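Local coordinates for 3-oxoacyl-(acyl-carrier protein) synthase II (Thermus thermophilus, PDB 1J3N) that probably catalyses the condensation step of fatty acid elongation, joining a growing acyl chain to malonyl-acyl carrier protein, and works as a homodimer, at residues A[90-104]-A[144-158]. Numbering follows the deposited sequence.
Sequences PEDLDPERVGTLVGT and IAMRYGFTGPSSTVV
At the dimer-facing edge of the thiolase-fold core, strand 98-103 meets the chain leaving helix 139-148, with Val98 seated on Phe150. A chi1 of 178° swings Val98 CG1 away from the backbone N and over the ring centre, 3.4 Å from the Phe150 centroid, while Tyr148 CB lies over the opposite face. Thr100 CG2 comes to the ring edge, and also slides past Ile144 CG2; Pro90 CB and Leu93 CD1 approach CE1. With an alanine at Phe150, Val98 CG1 and Tyr148 CB would probably lose the ring between them, opening a gap beside Pro90 CB and Leu93 CD1. Backbone bonds continue the seam: Thr151 N to Pro95 O (2.7 Å), Thr100 N to Pro153 O, and Ser155 N to Thr100 O. Thr100 OG1 lies 2.8 Å from Ser154 OG and donates to a water that in turn bonds Phe150 O and Gly152 O, satisfying both carbonyls. Beyond, His399 of the second subunit bonds Ser154 O. Strand 98-103 pairs in parallel with 182-189, and the chain at 154-158 runs on beside it, Thr156 and Val158 making backbone bonds to the second subunit, as in the thiolase fold of ketoacyl synthase dimers.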
ATOM      1  N   PRO A  90     -14.519   0.353  21.295  1.00 51.48           N
ATOM      2  CA  PRO A  90     -14.585   1.551  20.449  1.00 52.47           C
ATOM      3  C   PRO A  90     -15.130   2.793  21.148  1.00 53.29           C
ATOM      4  O   PRO A  90     -14.638   3.902  20.937  1.00 53.33           O
ATOM      5  CB  PRO A  90     -15.448   1.101  19.262  1.00 53.02           C
ATOM      6  CG  PRO A  90     -16.162  -0.139  19.765  1.00 53.17           C
ATOM      7  CD  PRO A  90     -15.119  -0.801  20.606  1.00 52.27           C
ATOM      8  N   GLU A  91     -16.137   2.598  21.991  1.00 53.81           N
ATOM      9  CA  GLU A  91     -16.758   3.694  22.727  1.00 54.43           C
ATOM     10  C   GLU A  91     -15.799   4.368  23.706  1.00 53.61           C
ATOM     11  O   GLU A  91     -15.837   5.584  23.889  1.00 53.30           O
ATOM     12  CB  GLU A  91     -17.989   3.179  23.480  1.00 56.05           C
ATOM     13  CG  GLU A  91     -17.793   1.810  24.126  1.00 58.43           C
ATOM     14  CD  GLU A  91     -17.844   0.669  23.119  1.00 59.33           C
ATOM     15  OE1 GLU A  91     -17.829   0.939  21.899  1.00 59.83           O
ATOM     16  OE2 GLU A  91     -17.897  -0.503  23.544  1.00 60.86           O
ATOM     17  N   ASP A  92     -14.940   3.572  24.333  1.00 52.30           N
ATOM     18  CA  ASP A  92     -13.974   4.082  25.300  1.00 51.36           C
ATOM     19  C   ASP A  92     -12.745   4.695  24.617  1.00 49.38           C
ATOM     20  O   ASP A  92     -11.737   5.001  25.264  1.00 48.35           O
ATOM     21  CB  ASP A  92     -13.558   2.947  26.233  1.00 53.55           C
ATOM     22  CG  ASP A  92     -14.740   2.349  26.970  1.00 56.10           C
ATOM     23  OD1 ASP A  92     -15.824   2.229  26.356  1.00 57.73           O
ATOM     24  OD2 ASP A  92     -14.590   1.990  28.156  1.00 57.87           O
ATOM     25  N   LEU A  93     -12.846   4.874  23.303  1.00 46.57           N
ATOM     26  CA  LEU A  93     -11.770   5.447  22.501  1.00 43.07           C
ATOM     27  C   LEU A  93     -12.294   6.611  21.677  1.00 40.51           C
ATOM     28  O   LEU A  93     -13.424   6.575  21.194  1.00 40.53           O
ATOM     29  CB  LEU A  93     -11.204   4.406  21.535  1.00 41.30           C
ATOM     30  CG  LEU A  93     -10.448   3.204  22.085  1.00 41.90           C
ATOM     31  CD1 LEU A  93     -10.054   2.300  20.927  1.00 39.84           C
ATOM     32  CD2 LEU A  93      -9.219   3.676  22.849  1.00 40.43           C
ATOM     33  N   ASP A  94     -11.474   7.641  21.514  1.00 37.24           N
ATOM     34  CA  ASP A  94     -11.877   8.778  20.700  1.00 35.31           C
ATOM     35  C   ASP A  94     -11.693   8.282  19.263  1.00 33.20           C
ATOM     36  O   ASP A  94     -10.567   8.112  18.793  1.00 31.58           O
ATOM     37  CB  ASP A  94     -10.982   9.985  20.995  1.00 35.51           C
ATOM     38  CG  ASP A  94     -11.333  11.187  20.152  1.00 35.72           C
ATOM     39  OD1 ASP A  94     -10.857  12.296  20.470  1.00 38.23           O
ATOM     40  OD2 ASP A  94     -12.079  11.025  19.164  1.00 38.33           O
ATOM     41  N   PRO A  95     -12.803   8.032  18.555  1.00 31.70           N
ATOM     42  CA  PRO A  95     -12.759   7.541  17.173  1.00 29.92           C
ATOM     43  C   PRO A  95     -11.887   8.325  16.198  1.00 29.28           C
ATOM     44  O   PRO A  95     -11.353   7.753  15.248  1.00 28.08           O
ATOM     45  CB  PRO A  95     -14.233   7.525  16.768  1.00 30.51           C
ATOM     46  CG  PRO A  95     -14.827   8.627  17.603  1.00 31.47           C
ATOM     47  CD  PRO A  95     -14.179   8.394  18.938  1.00 29.45           C
ATOM     48  N   GLU A  96     -11.740   9.627  16.428  1.00 28.31           N
ATOM     49  CA  GLU A  96     -10.930  10.460  15.551  1.00 28.94           C
ATOM     50  C   GLU A  96      -9.445  10.239  15.768  1.00 26.81           C
ATOM     51  O   GLU A  96      -8.633  10.625  14.930  1.00 24.26           O
ATOM     52  CB  GLU A  96     -11.221  11.946  15.778  1.00 30.44           C
ATOM     53  CG  GLU A  96     -12.656  12.356  15.540  1.00 34.68           C
ATOM     54  CD  GLU A  96     -12.806  13.861  15.425  1.00 36.75           C
ATOM     55  OE1 GLU A  96     -12.182  14.588  16.228  1.00 37.33           O
ATOM     56  OE2 GLU A  96     -13.553  14.317  14.533  1.00 38.21           O
ATOM     57  N   ARG A  97      -9.097   9.622  16.889  1.00 25.38           N
ATOM     58  CA  ARG A  97      -7.699   9.394  17.224  1.00 25.88           C
ATOM     59  C   ARG A  97      -7.254   7.956  17.006  1.00 24.89           C
ATOM     60  O   ARG A  97      -6.138   7.577  17.371  1.00 24.40           O
ATOM     61  CB  ARG A  97      -7.454   9.818  18.675  1.00 27.00           C
ATOM     62  CG  ARG A  97      -7.822  11.282  18.944  1.00 28.14           C
ATOM     63  CD  ARG A  97      -7.009  12.206  18.057  1.00 28.98           C
ATOM     64  NE  ARG A  97      -5.578  11.981  18.242  1.00 30.00           N
ATOM     65  CZ  ARG A  97      -4.631  12.437  17.429  1.00 30.13           C
ATOM     66  NH1 ARG A  97      -4.951  13.152  16.355  1.00 31.03           N
ATOM     67  NH2 ARG A  97      -3.357  12.186  17.700  1.00 30.70           N
ATOM     68  N   VAL A  98      -8.132   7.159  16.407  1.00 23.57           N
ATOM     69  CA  VAL A  98      -7.823   5.767  16.126  1.00 24.83           C
ATOM     70  C   VAL A  98      -7.662   5.565  14.631  1.00 21.86           C
ATOM     71  O   VAL A  98      -8.572   5.857  13.852  1.00 20.38           O
ATOM     72  CB  VAL A  98      -8.921   4.817  16.626  1.00 24.85           C
ATOM     73  CG1 VAL A  98      -8.555   3.381  16.264  1.00 26.63           C
ATOM     74  CG2 VAL A  98      -9.075   4.948  18.132  1.00 26.87           C
ATOM     75  N   GLY A  99      -6.496   5.064  14.243  1.00 21.80           N
ATOM     76  CA  GLY A  99      -6.223   4.821  12.841  1.00 18.11           C
ATOM     77  C   GLY A  99      -6.251   3.342  12.527  1.00 20.18           C
ATOM     78  O   GLY A  99      -6.272   2.496  13.431  1.00 18.59           O
ATOM     79  N   THR A 100      -6.254   3.032  11.235  1.00 20.43           N
ATOM     80  CA  THR A 100      -6.283   1.659  10.763  1.00 20.62           C
ATOM     81  C   THR A 100      -5.266   1.509   9.631  1.00 20.41           C
ATOM     82  O   THR A 100      -5.160   2.376   8.759  1.00 20.99           O
ATOM     83  CB  THR A 100      -7.697   1.279  10.251  1.00 20.53           C
ATOM     84  OG1 THR A 100      -8.131   2.241   9.294  1.00 19.94           O
ATOM     85  CG2 THR A 100      -8.702   1.259  11.386  1.00 23.09           C
ATOM     86  N   LEU A 101      -4.507   0.417   9.655  1.00 20.62           N
ATOM     87  CA  LEU A 101      -3.499   0.175   8.636  1.00 18.46           C
ATOM     88  C   LEU A 101      -3.189  -1.316   8.536  1.00 19.47           C
ATOM     89  O   LEU A 101      -2.186  -1.796   9.067  1.00 19.27           O
ATOM     90  CB  LEU A 101      -2.218   0.952   8.963  1.00 18.04           C
ATOM     91  CG  LEU A 101      -1.513   1.638   7.772  1.00 17.81           C
ATOM     92  CD1 LEU A 101      -0.221   2.296   8.250  1.00 17.48           C
ATOM     93  CD2 LEU A 101      -1.211   0.629   6.679  1.00 16.01           C
ATOM     94  N   VAL A 102      -4.065  -2.044   7.861  1.00 17.71           N
ATOM     95  CA  VAL A 102      -3.882  -3.478   7.678  1.00 19.87           C
ATOM     96  C   VAL A 102      -3.593  -3.694   6.204  1.00 19.47           C
ATOM     97  O   VAL A 102      -4.431  -3.407   5.346  1.00 19.83           O
ATOM     98  CB  VAL A 102      -5.138  -4.255   8.091  1.00 18.96           C
ATOM     99  CG1 VAL A 102      -4.901  -5.755   7.936  1.00 20.47           C
ATOM    100  CG2 VAL A 102      -5.477  -3.935   9.542  1.00 20.35           C
ATOM    101  N   GLY A 103      -2.387  -4.165   5.907  1.00 19.15           N
ATOM    102  CA  GLY A 103      -2.022  -4.383   4.522  1.00 19.13           C
ATOM    103  C   GLY A 103      -2.282  -5.803   4.066  1.00 21.10           C
ATOM    104  O   GLY A 103      -2.706  -6.654   4.851  1.00 19.49           O
ATOM    105  N   THR A 104      -2.039  -6.049   2.784  1.00 20.37           N
ATOM    106  CA  THR A 104      -2.217  -7.371   2.197  1.00 20.28           C
ATOM    107  C   THR A 104      -1.290  -7.411   0.987  1.00 19.42           C
ATOM    108  O   THR A 104      -0.907  -6.371   0.471  1.00 20.17           O
ATOM    109  CB  THR A 104      -3.680  -7.587   1.748  1.00 17.93           C
ATOM    110  OG1 THR A 104      -3.829  -8.902   1.213  1.00 20.47           O
ATOM    111  CG2 THR A 104      -4.069  -6.561   0.692  1.00 19.81           C
ATOM    112  N   ILE A 144     -12.469  -2.236   8.688  1.00 21.87           N
ATOM    113  CA  ILE A 144     -12.220  -2.148  10.118  1.00 20.80           C
ATOM    114  C   ILE A 144     -12.630  -0.764  10.616  1.00 21.34           C
ATOM    115  O   ILE A 144     -13.253  -0.633  11.675  1.00 19.60           O
ATOM    116  CB  ILE A 144     -10.731  -2.418  10.441  1.00 21.40           C
ATOM    117  CG1 ILE A 144     -10.420  -3.912  10.231  1.00 22.17           C
ATOM    118  CG2 ILE A 144     -10.430  -2.005  11.869  1.00 21.32           C
ATOM    119  CD1 ILE A 144      -8.926  -4.232  10.082  1.00 20.87           C
ATOM    120  N   ALA A 145     -12.277   0.267   9.850  1.00 22.13           N
ATOM    121  CA  ALA A 145     -12.625   1.641  10.206  1.00 23.09           C
ATOM    122  C   ALA A 145     -14.138   1.828  10.238  1.00 23.63           C
ATOM    123  O   ALA A 145     -14.674   2.514  11.118  1.00 24.43           O
ATOM    124  CB  ALA A 145     -12.009   2.614   9.207  1.00 22.50           C
ATOM    125  N   MET A 146     -14.824   1.222   9.274  1.00 24.20           N
ATOM    126  CA  MET A 146     -16.277   1.327   9.187  1.00 26.49           C
ATOM    127  C   MET A 146     -16.994   0.597  10.316  1.00 26.69           C
ATOM    128  O   MET A 146     -17.955   1.112  10.891  1.00 25.45           O
ATOM    129  CB  MET A 146     -16.764   0.790   7.844  1.00 29.72           C
ATOM    130  CG  MET A 146     -16.323   1.628   6.655  1.00 33.98           C
ATOM    131  SD  MET A 146     -17.042   1.086   5.103  1.00 39.01           S
ATOM    132  CE  MET A 146     -15.962  -0.251   4.649  1.00 39.46           C
ATOM    133  N   ARG A 147     -16.509  -0.593  10.645  1.00 25.71           N
ATOM    134  CA  ARG A 147     -17.123  -1.393  11.692  1.00 27.51           C
ATOM    135  C   ARG A 147     -17.098  -0.731  13.065  1.00 26.48           C
ATOM    136  O   ARG A 147     -18.072  -0.816  13.815  1.00 25.32           O
ATOM    137  CB  ARG A 147     -16.437  -2.762  11.787  1.00 26.39           C
ATOM    138  CG  ARG A 147     -17.186  -3.742  12.679  1.00 28.12           C
ATOM    139  CD  ARG A 147     -16.478  -5.081  12.838  1.00 28.96           C
ATOM    140  NE  ARG A 147     -17.362  -6.041  13.494  1.00 33.87           N
ATOM    141  CZ  ARG A 147     -16.984  -7.221  13.977  1.00 36.60           C
ATOM    142  NH1 ARG A 147     -15.719  -7.609  13.890  1.00 34.50           N
ATOM    143  NH2 ARG A 147     -17.881  -8.020  14.540  1.00 35.46           N
ATOM    144  N   TYR A 148     -15.987  -0.073  13.387  1.00 24.94           N
ATOM    145  CA  TYR A 148     -15.822   0.571  14.687  1.00 26.44           C
ATOM    146  C   TYR A 148     -15.952   2.094  14.700  1.00 24.57           C
ATOM    147  O   TYR A 148     -15.920   2.706  15.762  1.00 26.37           O
ATOM    148  CB  TYR A 148     -14.469   0.174  15.284  1.00 27.14           C
ATOM    149  CG  TYR A 148     -14.290  -1.320  15.458  1.00 27.93           C
ATOM    150  CD1 TYR A 148     -15.118  -2.050  16.314  1.00 28.98           C
ATOM    151  CD2 TYR A 148     -13.299  -2.004  14.765  1.00 26.70           C
ATOM    152  CE1 TYR A 148     -14.957  -3.428  16.470  1.00 30.44           C
ATOM    153  CE2 TYR A 148     -13.129  -3.374  14.915  1.00 29.26           C
ATOM    154  CZ  TYR A 148     -13.960  -4.081  15.767  1.00 28.37           C
ATOM    155  OH  TYR A 148     -13.785  -5.440  15.910  1.00 30.79           O
ATOM    156  N   GLY A 149     -16.093   2.701  13.531  1.00 25.37           N
ATOM    157  CA  GLY A 149     -16.229   4.145  13.458  1.00 23.62           C
ATOM    158  C   GLY A 149     -14.938   4.910  13.706  1.00 23.20           C
ATOM    159  O   GLY A 149     -14.976   6.068  14.118  1.00 23.90           O
ATOM    160  N   PHE A 150     -13.798   4.264  13.464  1.00 21.61           N
ATOM    161  CA  PHE A 150     -12.499   4.900  13.658  1.00 20.55           C
ATOM    162  C   PHE A 150     -12.266   5.849  12.492  1.00 21.63           C
ATOM    163  O   PHE A 150     -12.146   5.414  11.344  1.00 22.53           O
ATOM    164  CB  PHE A 150     -11.384   3.848  13.697  1.00 21.15           C
ATOM    165  CG  PHE A 150     -11.520   2.834  14.811  1.00 21.27           C
ATOM    166  CD1 PHE A 150     -12.049   3.193  16.048  1.00 21.26           C
ATOM    167  CD2 PHE A 150     -11.036   1.538  14.645  1.00 23.78           C
ATOM    168  CE1 PHE A 150     -12.093   2.294  17.100  1.00 21.46           C
ATOM    169  CE2 PHE A 150     -11.071   0.620  15.692  1.00 22.18           C
ATOM    170  CZ  PHE A 150     -11.600   0.994  16.927  1.00 23.73           C
ATOM    171  N   THR A 151     -12.203   7.149  12.773  1.00 22.36           N
ATOM    172  CA  THR A 151     -12.026   8.128  11.706  1.00 22.47           C
ATOM    173  C   THR A 151     -10.618   8.714  11.578  1.00 22.46           C
ATOM    174  O   THR A 151     -10.415   9.735  10.904  1.00 22.86           O
ATOM    175  CB  THR A 151     -13.032   9.288  11.848  1.00 24.75           C
ATOM    176  OG1 THR A 151     -12.825   9.939  13.104  1.00 19.60           O
ATOM    177  CG2 THR A 151     -14.471   8.762  11.779  1.00 25.31           C
ATOM    178  N   GLY A 152      -9.658   8.083  12.245  1.00 22.98           N
ATOM    179  CA  GLY A 152      -8.278   8.514  12.137  1.00 21.61           C
ATOM    180  C   GLY A 152      -7.772   8.018  10.787  1.00 21.98           C
ATOM    181  O   GLY A 152      -8.489   7.279  10.095  1.00 20.43           O
ATOM    182  N   PRO A 153      -6.551   8.392  10.372  1.00 21.90           N
ATOM    183  CA  PRO A 153      -6.010   7.945   9.081  1.00 21.30           C
ATOM    184  C   PRO A 153      -6.240   6.453   8.806  1.00 20.23           C
ATOM    185  O   PRO A 153      -6.030   5.617   9.683  1.00 20.69           O
ATOM    186  CB  PRO A 153      -4.529   8.292   9.201  1.00 21.89           C
ATOM    187  CG  PRO A 153      -4.566   9.567   9.984  1.00 22.44           C
ATOM    188  CD  PRO A 153      -5.586   9.258  11.074  1.00 23.45           C
ATOM    189  N   SER A 154      -6.673   6.133   7.589  1.00 18.74           N
ATOM    190  CA  SER A 154      -6.946   4.755   7.182  1.00 18.77           C
ATOM    191  C   SER A 154      -6.147   4.465   5.914  1.00 18.39           C
ATOM    192  O   SER A 154      -6.567   4.822   4.811  1.00 19.70           O
ATOM    193  CB  SER A 154      -8.447   4.579   6.910  1.00 21.00           C
ATOM    194  OG  SER A 154      -8.791   3.217   6.722  1.00 24.72           O
ATOM    195  N   SER A 155      -4.996   3.813   6.064  1.00 20.25           N
ATOM    196  CA  SER A 155      -4.156   3.521   4.907  1.00 20.23           C
ATOM    197  C   SER A 155      -3.865   2.041   4.703  1.00 20.09           C
ATOM    198  O   SER A 155      -4.185   1.198   5.547  1.00 20.90           O
ATOM    199  CB  SER A 155      -2.840   4.303   4.996  1.00 20.54           C
ATOM    200  OG  SER A 155      -2.215   4.367   3.718  1.00 23.35           O
ATOM    201  N   THR A 156      -3.252   1.739   3.562  1.00 19.75           N
ATOM    202  CA  THR A 156      -2.931   0.373   3.190  1.00 19.06           C
ATOM    203  C   THR A 156      -1.627   0.275   2.410  1.00 19.12           C
ATOM    204  O   THR A 156      -1.435   0.982   1.428  1.00 20.66           O
ATOM    205  CB  THR A 156      -4.051  -0.223   2.297  1.00 18.02           C
ATOM    206  OG1 THR A 156      -5.293  -0.244   3.017  1.00 18.49           O
ATOM    207  CG2 THR A 156      -3.683  -1.632   1.854  1.00 17.47           C
ATOM    208  N   VAL A 157      -0.734  -0.608   2.848  1.00 21.48           N
ATOM    209  CA  VAL A 157       0.529  -0.822   2.152  1.00 21.44           C
ATOM    210  C   VAL A 157       0.510  -2.236   1.567  1.00 21.19           C
ATOM    211  O   VAL A 157      -0.046  -3.167   2.163  1.00 20.88           O
ATOM    212  CB  VAL A 157       1.747  -0.682   3.103  1.00 24.54           C
ATOM    213  CG1 VAL A 157       1.841   0.744   3.634  1.00 23.97           C
ATOM    214  CG2 VAL A 157       1.627  -1.669   4.252  1.00 25.53           C
ATOM    215  N   VAL A 158       1.092  -2.374   0.382  1.00 19.81           N
ATOM    216  CA  VAL A 158       1.175  -3.641  -0.318  1.00 19.61           C
ATOM    217  C   VAL A 158       2.618  -3.789  -0.780  1.00 20.58           C
ATOM    218  O   VAL A 158       3.022  -3.189  -1.775  1.00 21.21           O
ATOM    219  CB  VAL A 158       0.235  -3.666  -1.557  1.00 20.85           C
ATOM    220  CG1 VAL A 158       0.388  -4.987  -2.315  1.00 17.79           C
ATOM    221  CG2 VAL A 158      -1.220  -3.483  -1.105  1.00 20.00           C
TER
HETATM  222  O   HOH W   1      -9.326   4.482  10.379  1.00 16.62           O
HETATM  223  O   HOH W   2      -6.313  -2.688   3.684  1.00 16.63           O